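PDB 2QNU: type VI secretion system-associated protein TagF from Pseudomonas aeruginosa PAO1, which is of uncharacterised biochemical function but, as a TagF-family protein, is probably an accessory or regulatory component of the type VI secretion system. Local coordinates for residues D42-G45 / A46-D50; A204-F207 / G208-L211. All coordinates share one frame; numbering follows the deposited sequence.

Both contacts are local turns, and they come in series along the chain. Contact 1 (42-45 with 46-50) joins the end of helix 23-44 to helix 48-53. Contact 2 (204-207 with 208-211) leads from the segment after strand 194-199 into helix 209-212. Their centres are about 11 Å apart. They lie on the same side of the chain's centre, contact 1 at the surface and contact 2 buried. They touch directly: W48 NE1 and L44 CD1 of contact 1 pack on L211 CD1 of contact 2. A late helix of the chain is thereby packed against helices 23-44 and 48-53, which come early in it.

Contact 1: residues D42-G45 / A46-D50; sequences DELG and AAWLD
L44 and G45 face A47 and W48 across a tight helix-to-helix corner. Helix 23-44 ends here, and G45 is the first residue to leave helical geometry. Its phi is positive. The chain turns over A46 and A47 and enters helix 48-53. Two backbone bonds span the corner. A47 N donates to L44 O at 3.1 Å, a weak bond bent to 134°. W48 N donates to G45 O at 2.9 Å and is straighter, at 158°. A water also donates to G45 O at 3.2 Å and accepts from L49 N at 2.8 Å. It thus links the turn to the new helix.

Among the side chains, L44 and W48 carry the contact. L44 CB lies 3.7 Å from W48 CA, so the leucine packs against the backbone of W48. Its CD1 reaches W48 CD1, on the pyrrole part of the indole, at 3.9 Å. The two side chains cross at about a right angle. W48 CG is anti to its backbone N (chi1 -179°), which leads the indole away from the turn. A47 adds a smaller contact, with CB 3.3 Å from L44 O.

The indole of W48 is buried. It stacks with Y52 of helix 48-53 and packs on M37 and Q41 of helix 23-44 and on Y86 of a loop. W48 NE1 makes a weak hydrogen bond to S40 OG. Helix 209-212 packs on the corner, with T212 against L44 and L211 against W48.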
ATOM      1  N   ASP B  42     -12.546  14.720  27.205  1.00 41.24           N
ATOM      2  CA  ASP B  42     -13.928  15.203  27.107  1.00 41.73           C
ATOM      3  C   ASP B  42     -14.909  14.061  26.776  1.00 42.19           C
ATOM      4  O   ASP B  42     -16.043  14.033  27.271  1.00 40.90           O
ATOM      5  CB  ASP B  42     -14.086  16.238  26.004  1.00 42.99           C
ATOM      6  CG  ASP B  42     -13.463  17.542  26.320  1.00 44.18           C
ATOM      7  OD1 ASP B  42     -13.124  17.815  27.470  1.00 43.25           O
ATOM      8  OD2 ASP B  42     -13.338  18.342  25.375  1.00 51.39           O
ATOM      9  N   GLU B  43     -14.486  13.172  25.886  1.00 42.01           N
ATOM     10  CA  GLU B  43     -15.341  12.074  25.427  1.00 43.73           C
ATOM     11  C   GLU B  43     -15.589  11.018  26.500  1.00 43.64           C
ATOM     12  O   GLU B  43     -16.712  10.530  26.667  1.00 43.64           O
ATOM     13  CB  GLU B  43     -14.729  11.403  24.198  1.00 43.48           C
ATOM     14  CG  GLU B  43     -15.157  12.090  22.875  1.00 47.74           C
ATOM     15  CD  GLU B  43     -14.070  12.057  21.761  1.00 48.04           C
ATOM     16  OE1 GLU B  43     -13.171  11.173  21.775  1.00 51.05           O
ATOM     17  OE2 GLU B  43     -14.124  12.970  20.894  1.00 51.29           O
ATOM     18  N   LEU B  44     -14.519  10.671  27.206  1.00 43.47           N
ATOM     19  CA  LEU B  44     -14.505   9.584  28.158  1.00 42.82           C
ATOM     20  C   LEU B  44     -14.869   9.972  29.570  1.00 42.12           C
ATOM     21  O   LEU B  44     -15.287   9.116  30.305  1.00 42.40           O
ATOM     22  CB  LEU B  44     -13.116   8.921  28.169  1.00 42.65           C
ATOM     23  CG  LEU B  44     -12.803   8.117  26.920  1.00 44.92           C
ATOM     24  CD1 LEU B  44     -11.380   7.660  26.916  1.00 47.93           C
ATOM     25  CD2 LEU B  44     -13.730   6.927  26.785  1.00 47.22           C
ATOM     26  N   GLY B  45     -14.669  11.230  29.964  1.00 41.37           N
ATOM     27  CA  GLY B  45     -15.084  11.713  31.277  1.00 40.86           C
ATOM     28  C   GLY B  45     -14.426  10.883  32.373  1.00 40.63           C
ATOM     29  O   GLY B  45     -13.229  10.570  32.287  1.00 38.80           O
ATOM     30  N   ALA B  46     -15.216  10.483  33.380  1.00 39.89           N
ATOM     31  CA  ALA B  46     -14.690   9.703  34.528  1.00 40.24           C
ATOM     32  C   ALA B  46     -13.965   8.429  34.131  1.00 39.40           C
ATOM     33  O   ALA B  46     -13.100   7.958  34.865  1.00 40.07           O
ATOM     34  CB  ALA B  46     -15.814   9.334  35.488  1.00 40.49           C
ATOM     35  N   ALA B  47     -14.342   7.878  32.984  1.00 39.42           N
ATOM     36  CA  ALA B  47     -13.728   6.665  32.441  1.00 39.70           C
ATOM     37  C   ALA B  47     -12.339   6.859  31.828  1.00 39.74           C
ATOM     38  O   ALA B  47     -11.692   5.874  31.465  1.00 39.80           O
ATOM     39  CB  ALA B  47     -14.664   6.050  31.401  1.00 39.98           C
ATOM     40  N   TRP B  48     -11.892   8.109  31.696  1.00 39.31           N
ATOM     41  CA  TRP B  48     -10.665   8.400  30.934  1.00 38.60           C
ATOM     42  C   TRP B  48      -9.423   7.742  31.543  1.00 38.75           C
ATOM     43  O   TRP B  48      -8.599   7.109  30.824  1.00 38.11           O
ATOM     44  CB  TRP B  48     -10.428   9.918  30.851  1.00 38.33           C
ATOM     45  CG  TRP B  48      -9.183  10.205  30.057  1.00 37.06           C
ATOM     46  CD1 TRP B  48      -9.077  10.209  28.679  1.00 37.90           C
ATOM     47  CD2 TRP B  48      -7.878  10.496  30.550  1.00 38.03           C
ATOM     48  NE1 TRP B  48      -7.774  10.451  28.312  1.00 38.25           N
ATOM     49  CE2 TRP B  48      -7.022  10.647  29.425  1.00 36.97           C
ATOM     50  CE3 TRP B  48      -7.332  10.647  31.819  1.00 38.22           C
ATOM     51  CZ2 TRP B  48      -5.679  10.937  29.549  1.00 38.74           C
ATOM     52  CZ3 TRP B  48      -5.965  10.923  31.927  1.00 38.33           C
ATOM     53  CH2 TRP B  48      -5.170  11.070  30.804  1.00 37.48           C
ATOM     54  N   LEU B  49      -9.248   7.919  32.864  1.00 37.94           N
ATOM     55  CA  LEU B  49      -7.982   7.594  33.514  1.00 38.22           C
ATOM     56  C   LEU B  49      -7.682   6.094  33.523  1.00 37.85           C
ATOM     57  O   LEU B  49      -6.564   5.666  33.237  1.00 36.85           O
ATOM     58  CB  LEU B  49      -7.930   8.194  34.898  1.00 39.13           C
ATOM     59  CG  LEU B  49      -6.686   7.879  35.693  1.00 38.36           C
ATOM     60  CD1 LEU B  49      -5.433   8.468  35.080  1.00 41.03           C
ATOM     61  CD2 LEU B  49      -6.894   8.373  37.132  1.00 39.74           C
ATOM     62  N   ASP B  50      -8.728   5.319  33.722  1.00 37.86           N
ATOM     63  CA  ASP B  50      -8.663   3.866  33.632  1.00 39.41           C
ATOM     64  C   ASP B  50      -8.290   3.361  32.267  1.00 39.27           C
ATOM     65  O   ASP B  50      -7.461   2.431  32.121  1.00 40.65           O
ATOM     66  CB  ASP B  50     -10.035   3.293  33.999  1.00 38.96           C
ATOM     67  CG  ASP B  50     -10.385   3.504  35.507  1.00 43.43           C
ATOM     68  OD1 ASP B  50      -9.540   4.035  36.288  1.00 43.51           O
ATOM     69  OD2 ASP B  50     -11.537   3.174  35.906  1.00 46.77           O
TER
HETATM   70  O   HOH W   1     -10.883   9.714  34.302  1.00 45.48           O

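Contact 2: residues A204-F207 / G208-L211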
ATOM      1  N   ALA B 204      -8.186  14.500  16.375  1.00 38.13           N
ATOM      2  CA  ALA B 204      -8.235  14.567  17.843  1.00 39.71           C
ATOM      3  C   ALA B 204      -9.370  13.696  18.415  1.00 40.13           C
ATOM      4  O   ALA B 204      -9.136  12.948  19.325  1.00 40.87           O
ATOM      5  CB  ALA B 204      -8.337  15.967  18.314  1.00 39.28           C
ATOM      6  N   PRO B 205     -10.584  13.773  17.855  1.00 40.86           N
ATOM      7  CA  PRO B 205     -11.648  12.890  18.382  1.00 40.99           C
ATOM      8  C   PRO B 205     -11.412  11.417  18.153  1.00 40.67           C
ATOM      9  O   PRO B 205     -12.192  10.612  18.632  1.00 41.04           O
ATOM     10  CB  PRO B 205     -12.905  13.353  17.637  1.00 41.97           C
ATOM     11  CG  PRO B 205     -12.541  14.774  17.099  1.00 41.29           C
ATOM     12  CD  PRO B 205     -11.093  14.687  16.804  1.00 40.69           C
ATOM     13  N   ALA B 206     -10.404  11.066  17.378  1.00 40.77           N
ATOM     14  CA  ALA B 206      -9.991   9.651  17.196  1.00 41.40           C
ATOM     15  C   ALA B 206      -8.948   9.173  18.200  1.00 41.21           C
ATOM     16  O   ALA B 206      -8.727   7.948  18.348  1.00 39.88           O
ATOM     17  CB  ALA B 206      -9.456   9.407  15.766  1.00 40.98           C
ATOM     18  N   PHE B 207      -8.293  10.123  18.872  1.00 41.51           N
ATOM     19  CA  PHE B 207      -7.329   9.762  19.948  1.00 41.84           C
ATOM     20  C   PHE B 207      -7.776   8.655  20.941  1.00 41.80           C
ATOM     21  O   PHE B 207      -7.040   7.657  21.185  1.00 41.56           O
ATOM     22  CB  PHE B 207      -6.900  10.977  20.738  1.00 40.89           C
ATOM     23  CG  PHE B 207      -5.607  10.750  21.509  1.00 41.94           C
ATOM     24  CD1 PHE B 207      -4.366  10.831  20.868  1.00 39.83           C
ATOM     25  CD2 PHE B 207      -5.636  10.425  22.854  1.00 41.29           C
ATOM     26  CE1 PHE B 207      -3.211  10.643  21.573  1.00 41.42           C
ATOM     27  CE2 PHE B 207      -4.473  10.211  23.550  1.00 42.22           C
ATOM     28  CZ  PHE B 207      -3.256  10.312  22.915  1.00 41.82           C
ATOM     29  N   GLY B 208      -8.975   8.843  21.489  1.00 41.06           N
ATOM     30  CA  GLY B 208      -9.642   7.846  22.275  1.00 40.92           C
ATOM     31  C   GLY B 208      -9.552   6.379  21.872  1.00 40.82           C
ATOM     32  O   GLY B 208      -9.511   5.510  22.763  1.00 41.16           O
ATOM     33  N   ARG B 209      -9.550   6.085  20.571  1.00 39.85           N
ATOM     34  CA  ARG B 209      -9.532   4.722  20.067  1.00 40.35           C
ATOM     35  C   ARG B 209      -8.205   4.052  20.418  1.00 39.09           C
ATOM     36  O   ARG B 209      -8.176   2.847  20.615  1.00 37.77           O
ATOM     37  CB  ARG B 209      -9.795   4.652  18.519  1.00 41.59           C
ATOM     38  CG  ARG B 209     -11.305   4.878  18.183  1.00 47.54           C
ATOM     39  CD  ARG B 209     -11.777   6.174  17.424  1.00 54.75           C
ATOM     40  NE  ARG B 209     -11.524   6.042  16.015  1.00 55.66           N
ATOM     41  CZ  ARG B 209     -11.927   6.829  15.000  1.00 57.70           C
ATOM     42  NH1 ARG B 209     -12.760   7.873  15.104  1.00 57.43           N
ATOM     43  NH2 ARG B 209     -11.466   6.508  13.806  1.00 54.18           N
ATOM     44  N   PHE B 210      -7.146   4.837  20.547  1.00 37.92           N
ATOM     45  CA  PHE B 210      -5.856   4.289  21.046  1.00 39.88           C
ATOM     46  C   PHE B 210      -5.949   3.815  22.515  1.00 40.17           C
ATOM     47  O   PHE B 210      -5.038   3.116  22.984  1.00 40.17           O
ATOM     48  CB  PHE B 210      -4.760   5.343  21.041  1.00 41.01           C
ATOM     49  CG  PHE B 210      -4.296   5.742  19.674  1.00 42.02           C
ATOM     50  CD1 PHE B 210      -3.745   4.808  18.808  1.00 44.88           C
ATOM     51  CD2 PHE B 210      -4.387   7.077  19.270  1.00 46.77           C
ATOM     52  CE1 PHE B 210      -3.275   5.207  17.530  1.00 44.37           C
ATOM     53  CE2 PHE B 210      -3.946   7.485  17.979  1.00 43.86           C
ATOM     54  CZ  PHE B 210      -3.425   6.540  17.118  1.00 43.16           C
ATOM     55  N   LEU B 211      -6.967   4.290  23.242  1.00 39.70           N
ATOM     56  CA  LEU B 211      -7.129   3.969  24.693  1.00 39.72           C
ATOM     57  C   LEU B 211      -8.192   2.921  24.886  1.00 40.55           C
ATOM     58  O   LEU B 211      -8.064   2.122  25.773  1.00 41.88           O
ATOM     59  CB  LEU B 211      -7.384   5.188  25.583  1.00 39.57           C
ATOM     60  CG  LEU B 211      -6.678   6.516  25.260  1.00 39.56           C
ATOM     61  CD1 LEU B 211      -7.216   7.685  26.091  1.00 40.03           C
ATOM     62  CD2 LEU B 211      -5.195   6.454  25.377  1.00 35.42           C
TER
HETATM   63  O   HOH W   2     -10.514  11.296  21.243  1.00 42.53           O
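A206 and F207 meet R209 and F210 in overlapping beta turns with 3-10-like i+3 to i bonds that lead into the short helix 209-212. R209 N donates to A206 O at 3.0 Å, and F210 N donates to F207 O at 2.9 Å. A water accepts from G208 N and donates to A204 O, bridging the residues before the helix.

F207 and F210 form an offset edge-to-face (T-shaped) pair. The edge of F210 points toward the face of F207, with planes at 72° and centroids 5.8 Å apart. F207 CG is anti to its backbone N (chi1 -161°) and F210 CG lies beside its own (chi1 -70°); the two side chains then cross at about a right angle. F210 also meets the rings of W58 and W183. L211 CD2 approaches F207 CE2 and lies 4.2 Å from it. F207 and L211 both pack on S40 of helix 23-44.

R209 folds back over A206. Bends at chi2 and chi3 lay the guanidinium across the alanine methyl. Its NH2 binds N156 OD1, so R209 also reaches the second subunit, to which N156 belongs. A206 CB sits over the centre of one guanidinium face, 3.7 Å from R209 CZ.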